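Local coordinates for CPXV203 protein (Cowpox virus, PDB 4HKJ), which probably binds MHC class I molecules and keeps them from the cell surface, helping the virus evade T cells, at residues F28-R32 / H76-S82; G52-H58 / L105-D111. All blocks are in the same frame, centred on the assembly; numbering follows the deposited sequence.

Contact 1: residues F28-R32 / H76-S82; sequences FYSKR and HFGVTHS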
ATOM      1  N   PHE D  28     -22.423   1.374   7.084  1.00 93.90           N
ATOM      2  CA  PHE D  28     -22.846   0.452   8.134  1.00 93.98           C
ATOM      3  C   PHE D  28     -21.651  -0.153   8.864  1.00 87.05           C
ATOM      4  O   PHE D  28     -20.522  -0.100   8.376  1.00 69.42           O
ATOM      5  CB  PHE D  28     -23.753  -0.652   7.570  1.00 96.11           C
ATOM      6  CG  PHE D  28     -23.009  -1.831   7.003  1.00 89.14           C
ATOM      7  CD1 PHE D  28     -22.456  -1.778   5.734  1.00 92.37           C
ATOM      8  CD2 PHE D  28     -22.884  -3.002   7.733  1.00 79.29           C
ATOM      9  CE1 PHE D  28     -21.779  -2.866   5.211  1.00 88.50           C
ATOM     10  CE2 PHE D  28     -22.208  -4.091   7.215  1.00 77.23           C
ATOM     11  CZ  PHE D  28     -21.656  -4.023   5.953  1.00 80.02           C
ATOM     12  N   TYR D  29     -21.907  -0.720  10.038  1.00 83.52           N
ATOM     13  CA  TYR D  29     -20.855  -1.347  10.829  1.00 82.15           C
ATOM     14  C   TYR D  29     -20.857  -2.861  10.653  1.00 85.75           C
ATOM     15  O   TYR D  29     -21.828  -3.534  11.000  1.00 95.53           O
ATOM     16  CB  TYR D  29     -21.012  -1.004  12.313  1.00 74.52           C
ATOM     17  CG  TYR D  29     -20.635   0.417  12.676  1.00 91.71           C
ATOM     18  CD1 TYR D  29     -20.122   1.289  11.723  1.00 87.61           C
ATOM     19  CD2 TYR D  29     -20.781   0.882  13.976  1.00 99.83           C
ATOM     20  CE1 TYR D  29     -19.776   2.586  12.053  1.00 94.08           C
ATOM     21  CE2 TYR D  29     -20.437   2.175  14.317  1.00106.08           C
ATOM     22  CZ  TYR D  29     -19.935   3.024  13.354  1.00101.71           C
ATOM     23  OH  TYR D  29     -19.591   4.311  13.693  1.00101.69           O
ATOM     24  N   SER D  30     -19.767  -3.392  10.111  1.00 80.42           N
ATOM     25  CA  SER D  30     -19.618  -4.834   9.955  1.00 74.04           C
ATOM     26  C   SER D  30     -19.260  -5.474  11.290  1.00 79.90           C
ATOM     27  O   SER D  30     -18.387  -4.986  12.007  1.00 87.22           O
ATOM     28  CB  SER D  30     -18.558  -5.159   8.900  1.00 68.26           C
ATOM     29  OG  SER D  30     -17.339  -4.494   9.176  1.00 66.94           O
ATOM     30  N   LYS D  31     -19.942  -6.566  11.620  1.00 74.35           N
ATOM     31  CA  LYS D  31     -19.743  -7.236  12.900  1.00 81.34           C
ATOM     32  C   LYS D  31     -18.794  -8.426  12.780  1.00 89.03           C
ATOM     33  O   LYS D  31     -18.867  -9.197  11.823  1.00 95.50           O
ATOM     34  CB  LYS D  31     -21.085  -7.690  13.478  1.00 80.70           C
ATOM     35  CG  LYS D  31     -20.986  -8.336  14.851  1.00 95.76           C
ATOM     36  CD  LYS D  31     -22.355  -8.728  15.380  1.00105.55           C
ATOM     37  CE  LYS D  31     -22.247  -9.389  16.745  1.00110.09           C
ATOM     38  NZ  LYS D  31     -23.582  -9.770  17.280  1.00113.25           N
ATOM     39  N   ARG D  32     -17.904  -8.563  13.758  1.00 88.04           N
ATOM     40  CA  ARG D  32     -16.983  -9.690  13.812  1.00 81.51           C
ATOM     41  C   ARG D  32     -17.730 -10.974  14.142  1.00 83.27           C
ATOM     42  O   ARG D  32     -18.561 -11.001  15.050  1.00 92.76           O
ATOM     43  CB  ARG D  32     -15.901  -9.440  14.861  1.00 83.47           C
ATOM     44  CG  ARG D  32     -14.968 -10.619  15.084  1.00 79.58           C
ATOM     45  CD  ARG D  32     -13.879 -10.290  16.093  1.00 79.08           C
ATOM     46  NE  ARG D  32     -14.410 -10.048  17.433  1.00 87.20           N
ATOM     47  CZ  ARG D  32     -14.599  -8.841  17.959  1.00101.44           C
ATOM     48  NH1 ARG D  32     -14.300  -7.755  17.260  1.00106.62           N
ATOM     49  NH2 ARG D  32     -15.087  -8.720  19.186  1.00104.66           N
ATOM     50  N   HIS D  76     -11.523  -9.981  11.666  1.00 55.72           N
ATOM     51  CA  HIS D  76     -12.180  -8.681  11.682  1.00 60.94           C
ATOM     52  C   HIS D  76     -11.472  -7.693  12.601  1.00 68.25           C
ATOM     53  O   HIS D  76     -10.998  -8.061  13.676  1.00 78.67           O
ATOM     54  CB  HIS D  76     -13.643  -8.827  12.102  1.00 65.86           C
ATOM     55  CG  HIS D  76     -14.403  -7.537  12.107  1.00 77.85           C
ATOM     56  ND1 HIS D  76     -14.997  -7.018  10.975  1.00 79.88           N
ATOM     57  CD2 HIS D  76     -14.665  -6.659  13.104  1.00 81.57           C
ATOM     58  CE1 HIS D  76     -15.591  -5.878  11.276  1.00 80.32           C
ATOM     59  NE2 HIS D  76     -15.405  -5.636  12.562  1.00 81.47           N
ATOM     60  N   PHE D  77     -11.408  -6.438  12.169  1.00 62.31           N
ATOM     61  CA  PHE D  77     -10.810  -5.377  12.972  1.00 59.94           C
ATOM     62  C   PHE D  77     -11.685  -4.130  12.944  1.00 54.01           C
ATOM     63  O   PHE D  77     -12.184  -3.735  11.889  1.00 68.53           O
ATOM     64  CB  PHE D  77      -9.409  -5.043  12.461  1.00 57.87           C
ATOM     65  CG  PHE D  77      -8.405  -6.136  12.685  1.00 70.49           C
ATOM     66  CD1 PHE D  77      -8.197  -6.656  13.951  1.00 71.57           C
ATOM     67  CD2 PHE D  77      -7.674  -6.648  11.628  1.00 77.70           C
ATOM     68  CE1 PHE D  77      -7.275  -7.665  14.159  1.00 69.92           C
ATOM     69  CE2 PHE D  77      -6.751  -7.656  11.828  1.00 79.43           C
ATOM     70  CZ  PHE D  77      -6.552  -8.165  13.096  1.00 73.80           C
ATOM     71  N   GLY D  78     -11.864  -3.513  14.105  1.00 74.52           N
ATOM     72  CA  GLY D  78     -12.679  -2.318  14.210  1.00 77.52           C
ATOM     73  C   GLY D  78     -14.135  -2.584  13.883  1.00 71.83           C
ATOM     74  O   GLY D  78     -14.698  -3.595  14.300  1.00 65.72           O
ATOM     75  N   VAL D  79     -14.742  -1.678  13.124  1.00 66.81           N
ATOM     76  CA  VAL D  79     -16.155  -1.789  12.787  1.00 66.95           C
ATOM     77  C   VAL D  79     -16.404  -1.729  11.280  1.00 64.21           C
ATOM     78  O   VAL D  79     -17.551  -1.772  10.835  1.00 65.63           O
ATOM     79  CB  VAL D  79     -16.984  -0.685  13.470  1.00 75.09           C
ATOM     80  CG1 VAL D  79     -16.972  -0.865  14.978  1.00 78.20           C
ATOM     81  CG2 VAL D  79     -16.455   0.689  13.089  1.00 74.80           C
ATOM     82  N   THR D  80     -15.334  -1.633  10.496  1.00 63.94           N
ATOM     83  CA  THR D  80     -15.467  -1.506   9.046  1.00 72.41           C
ATOM     84  C   THR D  80     -14.660  -2.543   8.262  1.00 69.92           C
ATOM     85  O   THR D  80     -15.088  -3.000   7.202  1.00 70.67           O
ATOM     86  CB  THR D  80     -15.066  -0.096   8.561  1.00 74.64           C
ATOM     87  OG1 THR D  80     -13.761   0.230   9.056  1.00 69.89           O
ATOM     88  CG2 THR D  80     -16.063   0.942   9.050  1.00 79.00           C
ATOM     89  N   HIS D  81     -13.495  -2.911   8.785  1.00 72.73           N
ATOM     90  CA  HIS D  81     -12.581  -3.787   8.056  1.00 67.01           C
ATOM     91  C   HIS D  81     -12.902  -5.273   8.213  1.00 65.85           C
ATOM     92  O   HIS D  81     -13.114  -5.764   9.323  1.00 67.36           O
ATOM     93  CB  HIS D  81     -11.135  -3.519   8.481  1.00 61.86           C
ATOM     94  CG  HIS D  81     -10.709  -2.095   8.312  1.00 65.35           C
ATOM     95  ND1 HIS D  81     -10.366  -1.559   7.090  1.00 66.03           N
ATOM     96  CD2 HIS D  81     -10.565  -1.094   9.214  1.00 66.39           C
ATOM     97  CE1 HIS D  81     -10.031  -0.291   7.244  1.00 71.55           C
ATOM     98  NE2 HIS D  81     -10.143   0.016   8.524  1.00 70.55           N
ATOM     99  N   SER D  82     -12.928  -5.981   7.086  1.00 59.34           N
ATOM    100  CA  SER D  82     -13.114  -7.427   7.075  1.00 54.63           C
ATOM    101  C   SER D  82     -12.127  -8.065   6.100  1.00 55.51           C
ATOM    102  O   SER D  82     -12.120  -7.739   4.913  1.00 60.95           O
ATOM    103  CB  SER D  82     -14.547  -7.783   6.684  1.00 59.81           C
ATOM    104  OG  SER D  82     -15.476  -7.215   7.587  1.00 76.38           O
TER
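His76 and Val79 receive the loop residues Tyr29, Ser30 and Arg32 against the tight β-hairpin that joins strands 71-77 and 81-88 of the five-stranded antiparallel sheet. His76 carries much of this packing. Its CB lies 3.6 Å from Arg32 CB and also touches Arg32 CG; farther out, His76 CD2 approaches the same Arg32 CB at 3.5 Å. With CG anti to the backbone N (chi1 -178°), the imidazole is carried against the backbone of the loop, where the Lys31 carbonyl carbon sits over the centre of one face and Arg32 N is offset toward the rim. At the ring edge, in plane, lie the hydroxyls of Ser30 and Ser82. At the tip, His76 CE1 reaches Ser30 O at 3.0 Å and also lies beside Ser30 OG. Each ring nitrogen has a weak hydrogen-bond partner in its own hairpin, Ser82 OG for ND1 and Gly78 O for NE2. The Arg32 chain bends at chi3, and its NH2 meets an acidic side chain of another protein's chain in a salt bridge; acidic side chains there also hydrogen-bond to Val79 N and Thr80 OG1, so the turn belongs to an intermolecular interface. Val79 O accepts a hydrogen bond from Ser30 N (2.8 Å), its donor tilted 33° from the carbonyl plane, and a weak second one from Ser30 OG. Val79 CG2 makes a CH-pi contact over the Tyr29 ring, 4.0 Å from its centroid.

Contact 2: residues G52-H58 / L105-D111; sequences GYRVVVH and LISVYCD
Val55 and Val108 run alongside each other as a non-hydrogen-bonded pair of two antiparallel neighbours, strands 53-59 and 103-110, in the middle of the six-stranded mixed sheet. Their methyls Val55 CG2 and Val108 CG1 meet at 4.0 Å. The other Val55 methyl, CG1, turns anti to the backbone N (chi1 -179°) and crosses to Ile106 CG2, 3.6 Å away. Val57 lies alongside the same isoleucine, both of its methyls against Ile106 CG1. Tyr53 joins this face with its ring edge directed at CA of Cys110, whose sulfur forms a disulfide with Cys140. Ile23, Ile84 and Phe86 of the five-stranded sheet pack onto this layer, as expected for the core between two stacked sheets. On the reverse face, Tyr109 slants across Val56, whose CG2 lies at the ring edge, 4.1 Å from Tyr109 CE2. Arg54 crosses Asp111 with guanidinium and carboxylate planes 82° apart; Arg54 CG and CD rest against Asp111 OD1, but Arg54 NE stays 4.4 Å from Asp111 OD2, too far for a salt bridge. The backbone ladder is regular, with Ser107 N to Val56 O at 2.7 Å, and Asp111 N to Gly52 O extends the bonding past the strand ends. Cohesion therefore comes from main-chain bonds and apolar packing, most of it on the face of Val55, Val57, Ile106 and Val108, with the arginine and aspartate probably adding a diffuse attraction at most.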
ATOM      1  N   GLY D  52     -20.269 -10.139   7.821  1.00 81.89           N
ATOM      2  CA  GLY D  52     -21.255  -9.299   7.165  1.00 83.12           C
ATOM      3  C   GLY D  52     -21.334  -9.505   5.666  1.00 81.43           C
ATOM      4  O   GLY D  52     -22.160  -8.890   4.992  1.00 88.34           O
ATOM      5  N   TYR D  53     -20.475 -10.370   5.138  1.00 73.27           N
ATOM      6  CA  TYR D  53     -20.460 -10.636   3.706  1.00 70.45           C
ATOM      7  C   TYR D  53     -20.518 -12.127   3.415  1.00 68.55           C
ATOM      8  O   TYR D  53     -20.090 -12.948   4.229  1.00 72.57           O
ATOM      9  CB  TYR D  53     -19.201 -10.055   3.060  1.00 50.69           C
ATOM     10  CG  TYR D  53     -18.900  -8.624   3.441  1.00 68.89           C
ATOM     11  CD1 TYR D  53     -19.799  -7.607   3.161  1.00 59.16           C
ATOM     12  CD2 TYR D  53     -17.703  -8.291   4.063  1.00 49.25           C
ATOM     13  CE1 TYR D  53     -19.524  -6.296   3.505  1.00 61.79           C
ATOM     14  CE2 TYR D  53     -17.417  -6.984   4.408  1.00 53.83           C
ATOM     15  CZ  TYR D  53     -18.333  -5.991   4.126  1.00 60.99           C
ATOM     16  OH  TYR D  53     -18.051  -4.690   4.468  1.00 65.10           O
ATOM     17  N   ARG D  54     -21.057 -12.472   2.253  1.00 61.40           N
ATOM     18  CA  ARG D  54     -20.937 -13.829   1.742  1.00 63.03           C
ATOM     19  C   ARG D  54     -20.261 -13.789   0.373  1.00 70.90           C
ATOM     20  O   ARG D  54     -20.676 -13.050  -0.519  1.00 76.76           O
ATOM     21  CB  ARG D  54     -22.290 -14.548   1.704  1.00 61.20           C
ATOM     22  CG  ARG D  54     -23.319 -13.975   0.751  1.00 82.33           C
ATOM     23  CD  ARG D  54     -24.581 -14.824   0.769  1.00 95.82           C
ATOM     24  NE  ARG D  54     -24.265 -16.248   0.685  1.00102.61           N
ATOM     25  CZ  ARG D  54     -25.173 -17.219   0.655  1.00107.57           C
ATOM     26  NH1 ARG D  54     -26.466 -16.926   0.699  1.00104.41           N
ATOM     27  NH2 ARG D  54     -24.785 -18.486   0.580  1.00110.14           N
ATOM     28  N   VAL D  55     -19.195 -14.566   0.226  1.00 65.70           N
ATOM     29  CA  VAL D  55     -18.348 -14.469  -0.956  1.00 58.52           C
ATOM     30  C   VAL D  55     -18.328 -15.765  -1.759  1.00 57.42           C
ATOM     31  O   VAL D  55     -18.145 -16.847  -1.204  1.00 63.24           O
ATOM     32  CB  VAL D  55     -16.908 -14.077  -0.569  1.00 57.91           C
ATOM     33  CG1 VAL D  55     -16.038 -13.942  -1.805  1.00 50.94           C
ATOM     34  CG2 VAL D  55     -16.910 -12.781   0.230  1.00 60.22           C
ATOM     35  N   VAL D  56     -18.522 -15.641  -3.067  1.00 48.83           N
ATOM     36  CA  VAL D  56     -18.496 -16.786  -3.967  1.00 59.83           C
ATOM     37  C   VAL D  56     -17.258 -16.730  -4.856  1.00 69.29           C
ATOM     38  O   VAL D  56     -16.969 -15.700  -5.467  1.00 81.92           O
ATOM     39  CB  VAL D  56     -19.753 -16.821  -4.857  1.00 56.01           C
ATOM     40  CG1 VAL D  56     -19.717 -18.028  -5.777  1.00 57.91           C
ATOM     41  CG2 VAL D  56     -21.011 -16.839  -4.004  1.00 66.30           C
ATOM     42  N   VAL D  57     -16.526 -17.838  -4.921  1.00 65.58           N
ATOM     43  CA  VAL D  57     -15.321 -17.911  -5.742  1.00 60.81           C
ATOM     44  C   VAL D  57     -15.413 -19.043  -6.764  1.00 63.49           C
ATOM     45  O   VAL D  57     -15.546 -20.210  -6.401  1.00 66.07           O
ATOM     46  CB  VAL D  57     -14.061 -18.113  -4.877  1.00 50.09           C
ATOM     47  CG1 VAL D  57     -12.821 -18.160  -5.752  1.00 52.96           C
ATOM     48  CG2 VAL D  57     -13.944 -17.007  -3.842  1.00 47.54           C
ATOM     49  N   HIS D  58     -15.344 -18.691  -8.045  1.00 59.32           N
ATOM     50  CA  HIS D  58     -15.430 -19.680  -9.115  1.00 54.35           C
ATOM     51  C   HIS D  58     -14.155 -19.743  -9.946  1.00 57.19           C
ATOM     52  O   HIS D  58     -13.269 -18.898  -9.817  1.00 58.50           O
ATOM     53  CB  HIS D  58     -16.608 -19.373 -10.041  1.00 73.79           C
ATOM     54  CG  HIS D  58     -17.946 -19.679  -9.446  1.00 97.93           C
ATOM     55  ND1 HIS D  58     -18.355 -20.963  -9.155  1.00109.15           N
ATOM     56  CD2 HIS D  58     -18.976 -18.870  -9.102  1.00102.17           C
ATOM     57  CE1 HIS D  58     -19.575 -20.931  -8.649  1.00109.07           C
ATOM     58  NE2 HIS D  58     -19.974 -19.672  -8.607  1.00104.23           N
ATOM     59  N   LEU D 105     -12.775 -16.046 -10.460  1.00 61.82           N
ATOM     60  CA  LEU D 105     -13.835 -15.048 -10.394  1.00 66.56           C
ATOM     61  C   LEU D 105     -14.420 -14.985  -8.986  1.00 64.69           C
ATOM     62  O   LEU D 105     -15.006 -15.954  -8.504  1.00 65.90           O
ATOM     63  CB  LEU D 105     -14.939 -15.354 -11.404  1.00 73.15           C
ATOM     64  CG  LEU D 105     -16.208 -14.509 -11.252  1.00 89.14           C
ATOM     65  CD1 LEU D 105     -15.912 -13.031 -11.476  1.00 84.71           C
ATOM     66  CD2 LEU D 105     -17.300 -14.995 -12.192  1.00103.28           C
ATOM     67  N   ILE D 106     -14.258 -13.839  -8.334  1.00 61.78           N
ATOM     68  CA  ILE D 106     -14.715 -13.670  -6.961  1.00 61.97           C
ATOM     69  C   ILE D 106     -15.858 -12.661  -6.863  1.00 69.14           C
ATOM     70  O   ILE D 106     -15.732 -11.520  -7.305  1.00 67.36           O
ATOM     71  CB  ILE D 106     -13.556 -13.247  -6.040  1.00 58.22           C
ATOM     72  CG1 ILE D 106     -12.498 -14.350  -5.994  1.00 55.54           C
ATOM     73  CG2 ILE D 106     -14.064 -12.939  -4.644  1.00 65.67           C
ATOM     74  CD1 ILE D 106     -11.312 -14.038  -5.106  1.00 46.29           C
ATOM     75  N   SER D 107     -16.975 -13.094  -6.285  1.00 72.51           N
ATOM     76  CA  SER D 107     -18.141 -12.235  -6.126  1.00 65.22           C
ATOM     77  C   SER D 107     -18.412 -11.966  -4.649  1.00 61.92           C
ATOM     78  O   SER D 107     -18.607 -12.897  -3.867  1.00 60.91           O
ATOM     79  CB  SER D 107     -19.367 -12.874  -6.778  1.00 67.73           C
ATOM     80  OG  SER D 107     -19.081 -13.295  -8.100  1.00 74.99           O
ATOM     81  N   VAL D 108     -18.423 -10.691  -4.272  1.00 54.22           N
ATOM     82  CA  VAL D 108     -18.627 -10.313  -2.876  1.00 64.70           C
ATOM     83  C   VAL D 108     -19.987  -9.659  -2.643  1.00 67.21           C
ATOM     84  O   VAL D 108     -20.224  -8.523  -3.056  1.00 70.54           O
ATOM     85  CB  VAL D 108     -17.520  -9.368  -2.377  1.00 59.43           C
ATOM     86  CG1 VAL D 108     -17.737  -9.039  -0.909  1.00 61.27           C
ATOM     87  CG2 VAL D 108     -16.153  -9.996  -2.586  1.00 55.47           C
ATOM     88  N   TYR D 109     -20.876 -10.385  -1.973  1.00 58.86           N
ATOM     89  CA  TYR D 109     -22.193  -9.870  -1.630  1.00 58.18           C
ATOM     90  C   TYR D 109     -22.244  -9.534  -0.146  1.00 65.59           C
ATOM     91  O   TYR D 109     -21.492 -10.098   0.648  1.00 71.22           O
ATOM     92  CB  TYR D 109     -23.271 -10.900  -1.964  1.00 58.90           C
ATOM     93  CG  TYR D 109     -23.182 -11.446  -3.370  1.00 70.90           C
ATOM     94  CD1 TYR D 109     -23.818 -10.806  -4.425  1.00 69.45           C
ATOM     95  CD2 TYR D 109     -22.464 -12.604  -3.643  1.00 71.60           C
ATOM     96  CE1 TYR D 109     -23.738 -11.302  -5.714  1.00 61.41           C
ATOM     97  CE2 TYR D 109     -22.381 -13.107  -4.926  1.00 72.71           C
ATOM     98  CZ  TYR D 109     -23.017 -12.452  -5.957  1.00 77.94           C
ATOM     99  OH  TYR D 109     -22.932 -12.953  -7.234  1.00 81.48           O
ATOM    100  N   CYS D 110     -23.132  -8.616   0.227  1.00 75.24           N
ATOM    101  CA  CYS D 110     -23.289  -8.238   1.629  1.00 86.09           C
ATOM    102  C   CYS D 110     -24.539  -8.858   2.251  1.00 83.92           C
ATOM    103  O   CYS D 110     -25.615  -8.844   1.655  1.00 88.32           O
ATOM    104  CB  CYS D 110     -23.302  -6.714   1.786  1.00 90.03           C
ATOM    105  SG  CYS D 110     -24.190  -5.813   0.493  1.00152.15           S
ATOM    106  N   ASP D 111     -24.381  -9.402   3.456  1.00 89.45           N
ATOM    107  CA  ASP D 111     -25.468 -10.074   4.160  1.00105.72           C
ATOM    108  C   ASP D 111     -26.044  -9.222   5.285  1.00112.77           C
ATOM    109  O   ASP D 111     -27.254  -9.203   5.505  1.00117.34           O
ATOM    110  CB  ASP D 111     -24.986 -11.410   4.730  1.00110.35           C
ATOM    111  CG  ASP D 111     -25.119 -12.548   3.740  1.00120.87           C
ATOM    112  OD1 ASP D 111     -25.323 -12.267   2.542  1.00129.44           O
ATOM    113  OD2 ASP D 111     -25.020 -13.722   4.159  1.00118.76           O
TER

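In the fold
From the N terminus, the chain leaves strand 15-25 and enters the loop holding 28-32, the first half of contact 1. It then lays down the first three strands of the six-stranded sheet, the third holding 52-58, before reaching the hairpin at 76-82, where contact 1 closes a loop of 43 intervening residues. Contact 2 closes later, when strand 103-110 returns to pair with strand 53-59. The segments alternate, so the two closures cross instead of nesting. Contact 1 fixes an interstrand loop to the turn of the five-stranded sheet, whereas contact 2 joins neighbours within the other sheet. Tyr53 bridges them, packing against both Phe28 and Ser82 where the sheets face each other.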